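Local coordinates for uncharacterized protein (Mycobacterium tuberculosis, PDB 4Q6U), which is of unknown function but, as a protein with three sensor-type domains, probably takes part in sensing or signalling, at residues V81-D85 with A120-P124; G141-E146 with W266-A271; Q159-V165 with L321-A327; P274-D280 with V299-P303. One frame throughout, in Å; residues are numbered along the deposited sequence.

Interaction 1: V81-D85 with A120-P124; sequences VIMTD and ATDTP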
loop_
_atom_site.group_PDB
_atom_site.type_symbol
_atom_site.label_atom_id
_atom_site.label_comp_id
_atom_site.label_asym_id
_atom_site.label_seq_id
_atom_site.Cartn_x
_atom_site.Cartn_y
_atom_site.Cartn_z
ATOM N N VAL B 81 16.517 26.046 14.895
ATOM C CA VAL B 81 15.901 25.941 13.588
ATOM C C VAL B 81 14.692 26.864 13.592
ATOM O O VAL B 81 13.660 26.553 14.193
ATOM C CB VAL B 81 15.467 24.511 13.249
ATOM C CG1 VAL B 81 15.078 24.423 11.780
ATOM C CG2 VAL B 81 16.591 23.531 13.552
ATOM N N ILE B 82 14.833 28.009 12.936
ATOM C CA ILE B 82 13.838 29.059 13.058
ATOM C C ILE B 82 13.175 29.342 11.724
ATOM O O ILE B 82 13.846 29.637 10.737
ATOM C CB ILE B 82 14.466 30.342 13.617
ATOM C CG1 ILE B 82 15.176 30.027 14.937
ATOM C CG2 ILE B 82 13.400 31.410 13.808
ATOM C CD1 ILE B 82 15.898 31.215 15.566
HETATM N N MSE B 83 11.852 29.207 11.713
HETATM C CA MSE B 83 11.024 29.449 10.536
HETATM C C MSE B 83 11.071 30.929 10.203
HETATM O O MSE B 83 11.324 31.744 11.083
HETATM C CB MSE B 83 9.590 28.997 10.802
HETATM C CG MSE B 83 8.638 29.150 9.624
HETATM SE SE MSE B 83 9.387 28.283 8.059
HETATM C CE MSE B 83 8.043 28.864 6.721
ATOM N N THR B 84 10.831 31.295 8.951
ATOM C CA THR B 84 10.985 32.709 8.584
ATOM C C THR B 84 9.911 33.630 9.177
ATOM O O THR B 84 9.972 34.852 9.000
ATOM C CB THR B 84 11.012 32.892 7.054
ATOM O OG1 THR B 84 9.958 32.126 6.456
ATOM C CG2 THR B 84 12.365 32.422 6.504
ATOM N N ASP B 85 8.948 33.070 9.903
ATOM C CA ASP B 85 8.031 33.915 10.670
ATOM C C ASP B 85 8.553 34.166 12.092
ATOM O O ASP B 85 7.854 34.741 12.922
ATOM C CB ASP B 85 6.625 33.300 10.719
ATOM C CG ASP B 85 6.631 31.854 11.180
ATOM O OD1 ASP B 85 7.630 31.431 11.796
ATOM O OD2 ASP B 85 5.629 31.141 10.926
ATOM N N ALA B 120 1.040 26.917 1.806
ATOM C CA ALA B 120 2.311 26.512 2.389
ATOM C C ALA B 120 3.356 27.623 2.294
ATOM O O ALA B 120 3.372 28.406 1.345
ATOM C CB ALA B 120 2.830 25.251 1.707
ATOM N N THR B 121 4.232 27.669 3.289
ATOM C CA THR B 121 5.367 28.563 3.280
ATOM C C THR B 121 6.594 27.682 3.493
ATOM O O THR B 121 6.702 27.005 4.525
ATOM C CB THR B 121 5.247 29.622 4.382
ATOM O OG1 THR B 121 3.927 30.177 4.345
ATOM C CG2 THR B 121 6.293 30.742 4.204
ATOM N N ASP B 122 7.487 27.642 2.508
ATOM C CA ASP B 122 8.720 26.857 2.658
ATOM C C ASP B 122 9.893 27.775 2.895
ATOM O O ASP B 122 9.712 28.984 3.056
ATOM C CB ASP B 122 8.991 25.999 1.428
ATOM C CG ASP B 122 8.164 24.736 1.412
ATOM O OD1 ASP B 122 6.935 24.858 1.258
ATOM O OD2 ASP B 122 8.741 23.636 1.560
ATOM N N THR B 123 11.089 27.188 2.903
ATOM C CA THR B 123 12.351 27.927 3.023
ATOM C C THR B 123 13.308 27.427 1.940
ATOM O O THR B 123 13.081 26.357 1.371
ATOM C CB THR B 123 12.994 27.740 4.417
ATOM O OG1 THR B 123 13.168 26.344 4.682
ATOM C CG2 THR B 123 12.117 28.344 5.503
ATOM N N PRO B 124 14.360 28.201 1.623
ATOM C CA PRO B 124 15.422 27.679 0.753
ATOM C C PRO B 124 15.940 26.320 1.229
ATOM O O PRO B 124 16.172 25.411 0.426
ATOM C CB PRO B 124 16.514 28.751 0.862
ATOM C CG PRO B 124 15.740 30.017 1.072
ATOM C CD PRO B 124 14.546 29.637 1.914
HETATM O O HOH W 1 10.251 31.295 3.885
#

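Interaction 2: G141-E146 with W266-A271; sequences GRAFAE and WRRSAA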
loop_
_atom_site.group_PDB
_atom_site.type_symbol
_atom_site.label_atom_id
_atom_site.label_comp_id
_atom_site.label_asym_id
_atom_site.label_seq_id
_atom_site.Cartn_x
_atom_site.Cartn_y
_atom_site.Cartn_z
ATOM N N GLY B 141 3.330 31.412 -0.556
ATOM C CA GLY B 141 2.124 31.291 -1.357
ATOM C C GLY B 141 2.033 29.996 -2.147
ATOM O O GLY B 141 1.416 29.948 -3.213
ATOM N N ARG B 142 2.636 28.932 -1.617
ATOM C CA ARG B 142 2.704 27.652 -2.315
ATOM C C ARG B 142 1.443 26.831 -2.092
ATOM O O ARG B 142 0.902 26.801 -0.986
ATOM C CB ARG B 142 3.932 26.841 -1.845
ATOM C CG ARG B 142 5.282 27.520 -2.092
ATOM C CD ARG B 142 6.429 26.790 -1.370
ATOM N NE ARG B 142 6.609 25.424 -1.858
ATOM C CZ ARG B 142 7.198 25.108 -3.012
ATOM N NH1 ARG B 142 7.672 26.063 -3.804
ATOM N NH2 ARG B 142 7.322 23.829 -3.372
ATOM N N ALA B 143 0.969 26.169 -3.144
ATOM C CA ALA B 143 -0.078 25.174 -2.982
ATOM C C ALA B 143 0.528 23.960 -2.300
ATOM O O ALA B 143 1.719 23.667 -2.485
ATOM C CB ALA B 143 -0.691 24.794 -4.325
ATOM N N PHE B 144 -0.277 23.267 -1.503
ATOM C CA PHE B 144 0.170 22.018 -0.887
ATOM C C PHE B 144 0.680 21.066 -1.969
ATOM O O PHE B 144 1.640 20.332 -1.756
ATOM C CB PHE B 144 -0.960 21.353 -0.086
ATOM C CG PHE B 144 -1.446 22.159 1.090
ATOM C CD1 PHE B 144 -0.675 23.176 1.636
ATOM C CD2 PHE B 144 -2.690 21.897 1.650
ATOM C CE1 PHE B 144 -1.128 23.919 2.721
ATOM C CE2 PHE B 144 -3.150 22.627 2.738
ATOM C CZ PHE B 144 -2.368 23.643 3.280
ATOM N N ALA B 145 0.061 21.101 -3.146
ATOM C CA ALA B 145 0.454 20.185 -4.221
ATOM C C ALA B 145 1.841 20.516 -4.799
ATOM O O ALA B 145 2.376 19.750 -5.604
ATOM C CB ALA B 145 -0.621 20.183 -5.351
ATOM N N GLU B 146 2.433 21.642 -4.384
ATOM C CA GLU B 146 3.801 21.974 -4.795
ATOM C C GLU B 146 4.840 21.376 -3.833
ATOM O O GLU B 146 6.029 21.299 -4.155
ATOM C CB GLU B 146 3.990 23.506 -4.892
ATOM C CG GLU B 146 3.084 24.170 -5.947
ATOM C CD GLU B 146 3.285 25.677 -6.072
ATOM O OE1 GLU B 146 2.474 26.427 -5.489
ATOM O OE2 GLU B 146 4.230 26.115 -6.770
ATOM N N TRP B 266 -3.365 27.397 -11.238
ATOM C CA TRP B 266 -3.537 26.834 -9.906
ATOM C C TRP B 266 -2.461 27.333 -8.937
ATOM O O TRP B 266 -2.697 27.397 -7.733
ATOM C CB TRP B 266 -3.529 25.288 -9.960
ATOM C CG TRP B 266 -2.293 24.712 -10.584
ATOM C CD1 TRP B 266 -2.047 24.538 -11.919
ATOM C CD2 TRP B 266 -1.131 24.235 -9.898
ATOM N NE1 TRP B 266 -0.799 23.991 -12.103
ATOM C CE2 TRP B 266 -0.221 23.788 -10.880
ATOM C CE3 TRP B 266 -0.774 24.139 -8.548
ATOM C CZ2 TRP B 266 1.034 23.260 -10.552
ATOM C CZ3 TRP B 266 0.471 23.602 -8.224
ATOM C CH2 TRP B 266 1.358 23.178 -9.225
ATOM N N ARG B 267 -1.292 27.699 -9.459
ATOM C CA ARG B 267 -0.199 28.149 -8.584
ATOM C C ARG B 267 -0.448 29.552 -8.027
ATOM O O ARG B 267 -0.313 29.783 -6.824
ATOM C CB ARG B 267 1.138 28.099 -9.332
ATOM C CG ARG B 267 1.665 26.668 -9.511
ATOM C CD ARG B 267 3.047 26.619 -10.153
ATOM N NE ARG B 267 4.041 27.352 -9.374
ATOM C CZ ARG B 267 4.623 28.474 -9.784
ATOM N NH1 ARG B 267 4.325 28.977 -10.970
ATOM N NH2 ARG B 267 5.507 29.087 -9.012
ATOM N N ARG B 268 -0.824 30.481 -8.895
ATOM C CA ARG B 268 -1.095 31.854 -8.450
ATOM C C ARG B 268 -2.307 31.892 -7.524
ATOM O O ARG B 268 -2.311 32.607 -6.519
ATOM C CB ARG B 268 -1.329 32.772 -9.645
ATOM C CG ARG B 268 -1.463 34.261 -9.279
ATOM C CD ARG B 268 -2.025 35.050 -10.436
ATOM N NE ARG B 268 -3.474 34.871 -10.555
ATOM C CZ ARG B 268 -4.098 34.479 -11.664
ATOM N NH1 ARG B 268 -3.404 34.229 -12.769
ATOM N NH2 ARG B 268 -5.420 34.344 -11.671
ATOM N N SER B 269 -3.339 31.118 -7.858
ATOM C CA SER B 269 -4.587 31.209 -7.109
ATOM C C SER B 269 -4.556 30.375 -5.821
ATOM O O SER B 269 -5.524 30.373 -5.063
ATOM C CB SER B 269 -5.779 30.801 -7.990
ATOM O OG SER B 269 -5.697 29.432 -8.362
ATOM N N ALA B 270 -3.443 29.695 -5.552
ATOM C CA ALA B 270 -3.319 28.959 -4.296
ATOM C C ALA B 270 -3.424 29.921 -3.114
ATOM O O ALA B 270 -4.112 29.639 -2.129
ATOM C CB ALA B 270 -2.009 28.194 -4.242
ATOM N N ALA B 271 -2.769 31.073 -3.229
ATOM C CA ALA B 271 -2.742 32.021 -2.121
ATOM C C ALA B 271 -3.404 33.366 -2.437
ATOM O O ALA B 271 -3.668 34.153 -1.525
ATOM C CB ALA B 271 -1.289 32.253 -1.673
HETATM O O HOH W 2 -0.260 31.469 -4.619
HETATM O O HOH W 3 2.186 28.998 -6.063
HETATM O O HOH W 4 5.661 28.249 -6.410
#

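Interaction 3: Q159-V165 with L321-A327; sequences QVLAMAV and LEPDTFA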
loop_
_atom_site.group_PDB
_atom_site.type_symbol
_atom_site.label_atom_id
_atom_site.label_comp_id
_atom_site.label_asym_id
_atom_site.label_seq_id
_atom_site.Cartn_x
_atom_site.Cartn_y
_atom_site.Cartn_z
ATOM N N GLN B 159 -2.192 10.222 5.849
ATOM C CA GLN B 159 -2.271 10.998 7.081
ATOM C C GLN B 159 -1.928 12.456 6.847
ATOM O O GLN B 159 -2.443 13.332 7.536
ATOM C CB GLN B 159 -1.346 10.416 8.151
ATOM C CG GLN B 159 -2.035 9.430 9.067
ATOM C CD GLN B 159 -2.659 8.292 8.299
ATOM O OE1 GLN B 159 -1.977 7.590 7.551
ATOM N NE2 GLN B 159 -3.966 8.111 8.460
ATOM N N VAL B 160 -1.059 12.725 5.879
ATOM C CA VAL B 160 -0.742 14.115 5.545
ATOM C C VAL B 160 -1.976 14.789 4.966
ATOM O O VAL B 160 -2.351 15.889 5.366
ATOM C CB VAL B 160 0.421 14.226 4.538
ATOM C CG1 VAL B 160 0.581 15.679 4.055
ATOM C CG2 VAL B 160 1.714 13.716 5.148
ATOM N N LEU B 161 -2.610 14.117 4.012
ATOM C CA LEU B 161 -3.799 14.660 3.386
ATOM C C LEU B 161 -4.922 14.788 4.407
ATOM O O LEU B 161 -5.666 15.760 4.404
ATOM C CB LEU B 161 -4.226 13.773 2.210
ATOM C CG LEU B 161 -3.198 13.616 1.093
ATOM C CD1 LEU B 161 -3.553 12.430 0.148
ATOM C CD2 LEU B 161 -3.061 14.904 0.291
ATOM N N ALA B 162 -5.038 13.795 5.283
ATOM C CA ALA B 162 -6.044 13.820 6.338
ATOM C C ALA B 162 -5.813 15.019 7.243
ATOM O O ALA B 162 -6.748 15.749 7.564
ATOM C CB ALA B 162 -6.012 12.525 7.158
HETATM N N MSE B 163 -4.557 15.203 7.644
HETATM C CA MSE B 163 -4.133 16.353 8.448
HETATM C C MSE B 163 -4.647 17.650 7.818
HETATM O O MSE B 163 -5.117 18.542 8.516
HETATM C CB MSE B 163 -2.596 16.362 8.583
HETATM C CG MSE B 163 -1.982 17.493 9.427
HETATM SE SE MSE B 163 -0.016 17.399 9.709
HETATM C CE MSE B 163 0.075 15.828 10.888
ATOM N N ALA B 164 -4.615 17.722 6.489
ATOM C CA ALA B 164 -4.929 18.961 5.782
ATOM C C ALA B 164 -6.423 19.280 5.591
ATOM O O ALA B 164 -6.794 20.453 5.581
ATOM C CB ALA B 164 -4.238 18.952 4.431
ATOM N N VAL B 165 -7.282 18.273 5.431
ATOM C CA VAL B 165 -8.683 18.550 5.061
ATOM C C VAL B 165 -9.626 18.687 6.253
ATOM O O VAL B 165 -10.619 19.417 6.203
ATOM C CB VAL B 165 -9.272 17.455 4.140
ATOM C CG1 VAL B 165 -8.707 17.570 2.751
ATOM C CG2 VAL B 165 -9.023 16.074 4.721
ATOM N N LEU B 321 -10.333 9.173 3.456
ATOM C CA LEU B 321 -8.945 9.069 3.891
ATOM C C LEU B 321 -8.866 8.383 5.245
ATOM O O LEU B 321 -8.022 7.525 5.482
ATOM C CB LEU B 321 -8.311 10.469 3.970
ATOM C CG LEU B 321 -8.280 11.271 2.665
ATOM C CD1 LEU B 321 -7.735 12.696 2.895
ATOM C CD2 LEU B 321 -7.466 10.539 1.614
ATOM N N GLU B 322 -9.750 8.808 6.134
ATOM C CA GLU B 322 -9.919 8.226 7.452
ATOM C C GLU B 322 -11.414 8.197 7.686
ATOM O O GLU B 322 -12.149 8.898 6.988
ATOM C CB GLU B 322 -9.204 9.051 8.529
ATOM C CG GLU B 322 -7.694 9.112 8.374
ATOM C CD GLU B 322 -7.050 10.078 9.353
ATOM O OE1 GLU B 322 -7.790 10.785 10.071
ATOM O OE2 GLU B 322 -5.805 10.131 9.399
ATOM N N PRO B 323 -11.877 7.387 8.650
ATOM C CA PRO B 323 -13.308 7.381 8.972
ATOM C C PRO B 323 -13.847 8.793 9.198
ATOM O O PRO B 323 -13.275 9.547 9.983
ATOM C CB PRO B 323 -13.382 6.542 10.258
ATOM C CG PRO B 323 -11.950 6.334 10.695
ATOM C CD PRO B 323 -11.134 6.405 9.453
ATOM N N ASP B 324 -14.914 9.134 8.478
ATOM C CA ASP B 324 -15.534 10.459 8.525
ATOM C C ASP B 324 -14.599 11.579 8.069
ATOM O O ASP B 324 -14.860 12.748 8.342
ATOM C CB ASP B 324 -16.052 10.761 9.936
ATOM N N THR B 325 -13.520 11.230 7.372
ATOM C CA THR B 325 -12.620 12.236 6.803
ATOM C C THR B 325 -12.454 12.046 5.298
ATOM O O THR B 325 -11.868 11.060 4.841
ATOM C CB THR B 325 -11.235 12.203 7.459
ATOM O OG1 THR B 325 -11.376 12.256 8.882
ATOM C CG2 THR B 325 -10.402 13.391 6.993
ATOM N N PHE B 326 -12.955 13.006 4.529
ATOM C CA PHE B 326 -13.037 12.849 3.085
ATOM C C PHE B 326 -12.261 13.903 2.319
ATOM O O PHE B 326 -12.041 15.012 2.807
ATOM C CB PHE B 326 -14.498 12.873 2.643
ATOM C CG PHE B 326 -15.376 11.944 3.424
ATOM C CD1 PHE B 326 -15.425 10.593 3.116
ATOM C CD2 PHE B 326 -16.144 12.417 4.477
ATOM C CE1 PHE B 326 -16.233 9.729 3.838
ATOM C CE2 PHE B 326 -16.956 11.559 5.203
ATOM C CZ PHE B 326 -17.000 10.212 4.883
ATOM N N ALA B 327 -11.833 13.535 1.116
ATOM C CA ALA B 327 -11.203 14.478 0.204
ATOM C C ALA B 327 -11.824 14.301 -1.163
ATOM O O ALA B 327 -12.513 13.305 -1.413
ATOM C CB ALA B 327 -9.695 14.265 0.146
HETATM O O HOH W 5 -5.749 6.316 7.367
#

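Interaction 4: P274-D280 with V299-P303; sequences PRLHPDD and VLRLP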
loop_
_atom_site.group_PDB
_atom_site.type_symbol
_atom_site.label_atom_id
_atom_site.label_comp_id
_atom_site.label_asym_id
_atom_site.label_seq_id
_atom_site.Cartn_x
_atom_site.Cartn_y
_atom_site.Cartn_z
ATOM N N PRO B 274 -9.624 34.852 -6.180
ATOM C CA PRO B 274 -10.698 33.854 -6.172
ATOM C C PRO B 274 -10.164 32.489 -6.592
ATOM O O PRO B 274 -9.305 32.434 -7.472
ATOM C CB PRO B 274 -11.700 34.410 -7.189
ATOM C CG PRO B 274 -10.892 35.314 -8.071
ATOM C CD PRO B 274 -9.845 35.913 -7.180
ATOM N N ARG B 275 -10.619 31.416 -5.952
ATOM C CA ARG B 275 -10.190 30.076 -6.340
ATOM C C ARG B 275 -11.064 29.593 -7.489
ATOM O O ARG B 275 -10.665 28.771 -8.312
ATOM C CB ARG B 275 -10.293 29.095 -5.181
ATOM C CG ARG B 275 -9.484 29.418 -3.949
ATOM C CD ARG B 275 -9.804 28.369 -2.904
ATOM N NE ARG B 275 -9.339 28.713 -1.567
ATOM C CZ ARG B 275 -8.164 28.345 -1.074
ATOM N NH1 ARG B 275 -7.328 27.636 -1.818
ATOM N NH2 ARG B 275 -7.825 28.694 0.158
ATOM N N LEU B 276 -12.287 30.093 -7.500
ATOM C CA LEU B 276 -13.228 29.801 -8.564
ATOM C C LEU B 276 -14.075 31.026 -8.822
ATOM O O LEU B 276 -14.073 31.976 -8.030
ATOM C CB LEU B 276 -14.113 28.600 -8.211
ATOM C CG LEU B 276 -14.548 28.320 -6.767
ATOM C CD1 LEU B 276 -15.163 29.542 -6.095
ATOM C CD2 LEU B 276 -15.525 27.143 -6.734
ATOM N N HIS B 277 -14.794 31.012 -9.934
ATOM C CA HIS B 277 -15.746 32.071 -10.208
ATOM C C HIS B 277 -16.795 32.078 -9.104
ATOM O O HIS B 277 -17.321 31.027 -8.742
ATOM C CB HIS B 277 -16.394 31.873 -11.576
ATOM C CG HIS B 277 -16.965 33.124 -12.158
ATOM N ND1 HIS B 277 -18.138 33.688 -11.703
ATOM C CD2 HIS B 277 -16.528 33.921 -13.162
ATOM C CE1 HIS B 277 -18.399 34.779 -12.402
ATOM N NE2 HIS B 277 -17.437 34.942 -13.293
ATOM N N PRO B 278 -17.089 33.263 -8.549
ATOM C CA PRO B 278 -18.066 33.374 -7.459
ATOM C C PRO B 278 -19.463 32.889 -7.858
ATOM O O PRO B 278 -20.221 32.435 -7.002
ATOM C CB PRO B 278 -18.073 34.876 -7.141
ATOM C CG PRO B 278 -17.500 35.535 -8.353
ATOM C CD PRO B 278 -16.504 34.566 -8.901
ATOM N N ASP B 279 -19.790 32.977 -9.143
ATOM C CA ASP B 279 -21.078 32.502 -9.642
ATOM C C ASP B 279 -21.155 30.972 -9.692
ATOM O O ASP B 279 -22.246 30.404 -9.763
ATOM C CB ASP B 279 -21.359 33.074 -11.035
ATOM C CG ASP B 279 -21.682 34.560 -11.008
ATOM O OD1 ASP B 279 -21.812 35.127 -9.903
ATOM O OD2 ASP B 279 -21.820 35.158 -12.098
ATOM N N ASP B 280 -19.995 30.316 -9.670
ATOM C CA ASP B 280 -19.935 28.855 -9.689
ATOM C C ASP B 280 -19.788 28.295 -8.281
ATOM O O ASP B 280 -19.670 27.082 -8.100
ATOM C CB ASP B 280 -18.775 28.356 -10.556
ATOM C CG ASP B 280 -18.977 28.638 -12.033
ATOM O OD1 ASP B 280 -20.142 28.829 -12.458
ATOM O OD2 ASP B 280 -17.969 28.655 -12.775
ATOM N N VAL B 299 -19.003 21.955 -15.328
ATOM C CA VAL B 299 -17.991 22.847 -15.886
ATOM C C VAL B 299 -17.806 24.055 -14.973
ATOM O O VAL B 299 -18.750 24.794 -14.724
ATOM C CB VAL B 299 -18.372 23.328 -17.303
ATOM C CG1 VAL B 299 -17.505 24.515 -17.720
ATOM C CG2 VAL B 299 -18.249 22.194 -18.302
ATOM N N LEU B 300 -16.589 24.256 -14.474
ATOM C CA LEU B 300 -16.335 25.353 -13.549
ATOM C C LEU B 300 -15.374 26.366 -14.154
ATOM O O LEU B 300 -14.450 26.005 -14.877
ATOM C CB LEU B 300 -15.766 24.825 -12.225
ATOM C CG LEU B 300 -16.565 23.735 -11.499
ATOM C CD1 LEU B 300 -15.805 23.276 -10.270
ATOM C CD2 LEU B 300 -17.945 24.243 -11.112
ATOM N N ARG B 301 -15.584 27.640 -13.853
ATOM C CA ARG B 301 -14.642 28.648 -14.301
ATOM C C ARG B 301 -13.554 28.814 -13.244
ATOM O O ARG B 301 -13.828 29.184 -12.105
ATOM C CB ARG B 301 -15.360 29.965 -14.596
ATOM C CG ARG B 301 -16.172 29.918 -15.889
ATOM C CD ARG B 301 -17.169 31.071 -15.972
ATOM N NE ARG B 301 -18.270 30.878 -15.035
ATOM C CZ ARG B 301 -19.283 31.723 -14.884
ATOM N NH1 ARG B 301 -19.347 32.835 -15.609
ATOM N NH2 ARG B 301 -20.237 31.457 -14.002
ATOM N N LEU B 302 -12.325 28.493 -13.635
ATOM C CA LEU B 302 -11.163 28.586 -12.750
ATOM C C LEU B 302 -10.261 29.735 -13.207
ATOM O O LEU B 302 -10.310 30.124 -14.367
ATOM C CB LEU B 302 -10.405 27.259 -12.747
ATOM C CG LEU B 302 -11.263 26.068 -12.309
ATOM C CD1 LEU B 302 -10.496 24.768 -12.435
ATOM C CD2 LEU B 302 -11.724 26.285 -10.879
ATOM N N PRO B 303 -9.434 30.281 -12.296
ATOM C CA PRO B 303 -8.579 31.432 -12.627
ATOM C C PRO B 303 -7.617 31.178 -13.786
ATOM O O PRO B 303 -6.901 30.191 -13.775
ATOM C CB PRO B 303 -7.781 31.668 -11.336
ATOM C CG PRO B 303 -8.552 31.004 -10.267
ATOM C CD PRO B 303 -9.228 29.824 -10.910
HETATM O O HOH W 6 -20.054 27.141 -14.748
#

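Interaction 1: V81-D85 with A120-P124
Met83, a selenomethionine, reaches across to Thr121 and Thr123 and carries most of this contact. Its methyl end meets the first threonine, with Met83 CE 3.6 Å from Thr121 CG2. Met83 CE also lies 3.2 Å from Thr121 O, so the chain end meets backbone as well as side chain. One atom back, Met83 SE packs 3.7 Å from Thr123 CG2. The chain leaves with CG anti to the backbone N (chi1 -178°) and bends at chi2 (53°), which lays SE against Thr123 and carries CE on to Thr121. Thr84 adds a looser touch, Thr84 CG2 lying 4.2 Å from Thr123 CG2.

The polar link is a water. It lies 2.7 Å from Thr84 OG1 and donates to Asp122 O at 2.5 Å.

The next shell fixes the threonine side. Thr123 stands at the N-cap of helix 124-129. Its OG1 caps Ser126 N and also bonds Pro110 O, and this leaves CG2 turned to the selenium. Asp122 points its CB away from the contact, and its carboxylate bonds Ser126 OG and pairs with Arg142. Met83 also packs on Pro110 and Arg210.

The contact joins the end of strand 74-82, in the GAF-like N-terminal domain, to an edge strand and a capped helix start of the PAS-like middle domain. It is an interdomain junction made largely by one long apolar side chain, with a water bridge beside it.

Interaction 2: G141-E146 with W266-A271
Glu146 and Arg267 form a salt bridge between these two loops. Arg267 NE donates to Glu146 OE2 at 2.9 Å with an N-H...O angle of 162°. OE2 lies in the guanidinium plane, at its edge, but NE comes to OE2 from above the carboxylate plane. The two flat groups stand 84° apart. The other oxygen, Glu146 OE1, takes the backbone N-H of Ala143 N at 2.8 Å, which helps fix the rotation of the carboxylate.

Waters extend this network. One accepts from Arg267 NH2 and donates to Glu146 OE2. A second lies within bonding distance of both Glu146 OE1 and Arg267 O. A third lies within bonding distance of Gly141 O and Arg267 O and accepts from Ala271 N.

The apolar contacts lie beside the charges. Ala143 CB meets Ala270 CB at 3.6 Å and also comes to the edge of the Trp266 ring. Glu146 CG is 3.5 Å from Trp266 CZ3. With CG between backbone N and carbonyl carbon (chi1 57°), the Trp266 ring comes round so that its six-membered part meets Glu146. At the far end Ala271 CB packs 3.6 Å from Gly141 CA.

The contact joins a loop of the middle domain to one of the C-terminal domain. Strand 253-256 lies next to it, with Trp256 edge-to-face on Trp266 and Leu253 beside Ala145. Strand 119-121 touches Ala271 through Val119, and strand 296-303 touches Ser269 through Pro303.

Interaction 3: Q159-V165 with L321-A327
Helix 157-165 of the PAS-like middle domain packs here on a beta hairpin of the PAS-like C-terminal domain. The hairpin joins strands 309-320 and 325-333. Its type II turn runs from Glu322 to Thr325, and a classic beta bulge sets Leu321 and Glu322 both opposite Thr325. The helix and the short strand 325-327 run at 96° to each other, with axes 8.4 Å apart.

Apolar side chains fill the middle. Leu321 has CG anti to its carbonyl carbon (chi1 -60°) and extends CD1 to the helix. Leu321 CD1 lies 3.7 Å from Leu161 CB and also reaches Ala162 N and Val165 CG2. One turn along the helix from Leu161, Val165 meets the strand with both methyls. Val165 CG2 packs 3.8 Å from Thr325 CG2 and also nears Phe326 O, while Val165 CG1 is turned to Ala327 CB, 4.3 Å away. Ala162 lies between these groups and the carboxylate of Glu322, and its small side chain allows that carboxylate to come close.

Leu228 of the second subunit packs on both Leu161 and Leu321, so the contact also borders the dimer interface. Leu254 of strand 253-256 touches Leu161 and Val165.

The polar part is at the start of the helical segment. A water accepts from Gln159 NE2 and donates to Leu321 O. The chain of Gln159 bends at chi2 (57°), and its amide lies nearly coplanar with the Glu322 carboxylate. Gln159 NE2 donates to Glu322 OE2 at 2.9 Å, meeting that oxygen on its anti side.

Interaction 4: P274-D280 with V299-P303
Pro274 O lies 3.2 Å from Pro303 CG, where a loop of the PAS-like C-terminal domain folds over its edge strand 296-303. Arg275 points its CB away from the strand, and its NH2 bonds Arg117 O. Its own carbonyl O rests near Pro303 CD and Leu302 CD2. Leu276 adds an apolar touch, Leu276 CB on Leu302 CD2 at 4.3 Å.

His277 is joined to the strand by backbone and ring. His277 N donates to Arg301 O at 3.0 Å. Its ring lies flat on the Arg301 guanidinium, with planes 4° apart and the centres of His277 and Arg301 groups 3.8 Å apart. CG is anti to the backbone N (chi1 -158°), which carries the ring over the arginine. The ring is held in turn by Asp279 N, which donates to ND1 in the ring plane. This points to an unprotonated ND1. The ring also meets that of Trp309.

Asp279 lays CB near Arg301 NH2, and its carboxylate is close to that charge but beyond a salt bridge.

Asp280 closes the loop onto the arginine. Arg301 grips it side-on, with NE to OD2 and NH2 to OD1. OD2 also takes the backbone N of Arg301, so one residue gives the carboxylate three bonds. A water joins OD1 to Val299 O. The guanidinium is thus held by stacking on a face and by charge at an edge. The bond from Arg301 NH2 to Asp280 OD1 is 3.0 Å and nearly straight, at 176°.

How the interactions relate
Interactions 1, 2 and 3 join domains, while interaction 4 lies within the C-terminal domain. Interaction 1 ties the N-terminal domain to the middle one. Interactions 2 and 3 both tie the middle domain to the C-terminal one; their centres are 19 Å apart, their segments alternate along the chain, and Phe144 packs on Ala164 between them. Interaction 1 touches interaction 2, 16 Å away between centres, where Ala120 N probably bonds Arg142 O. Interaction 4 is nested within the loop closed by interaction 3. It reaches the same sheet and touches interaction 2 at Pro303. Interactions 1 to 3 thus connect the three sensor-type domains in sequence.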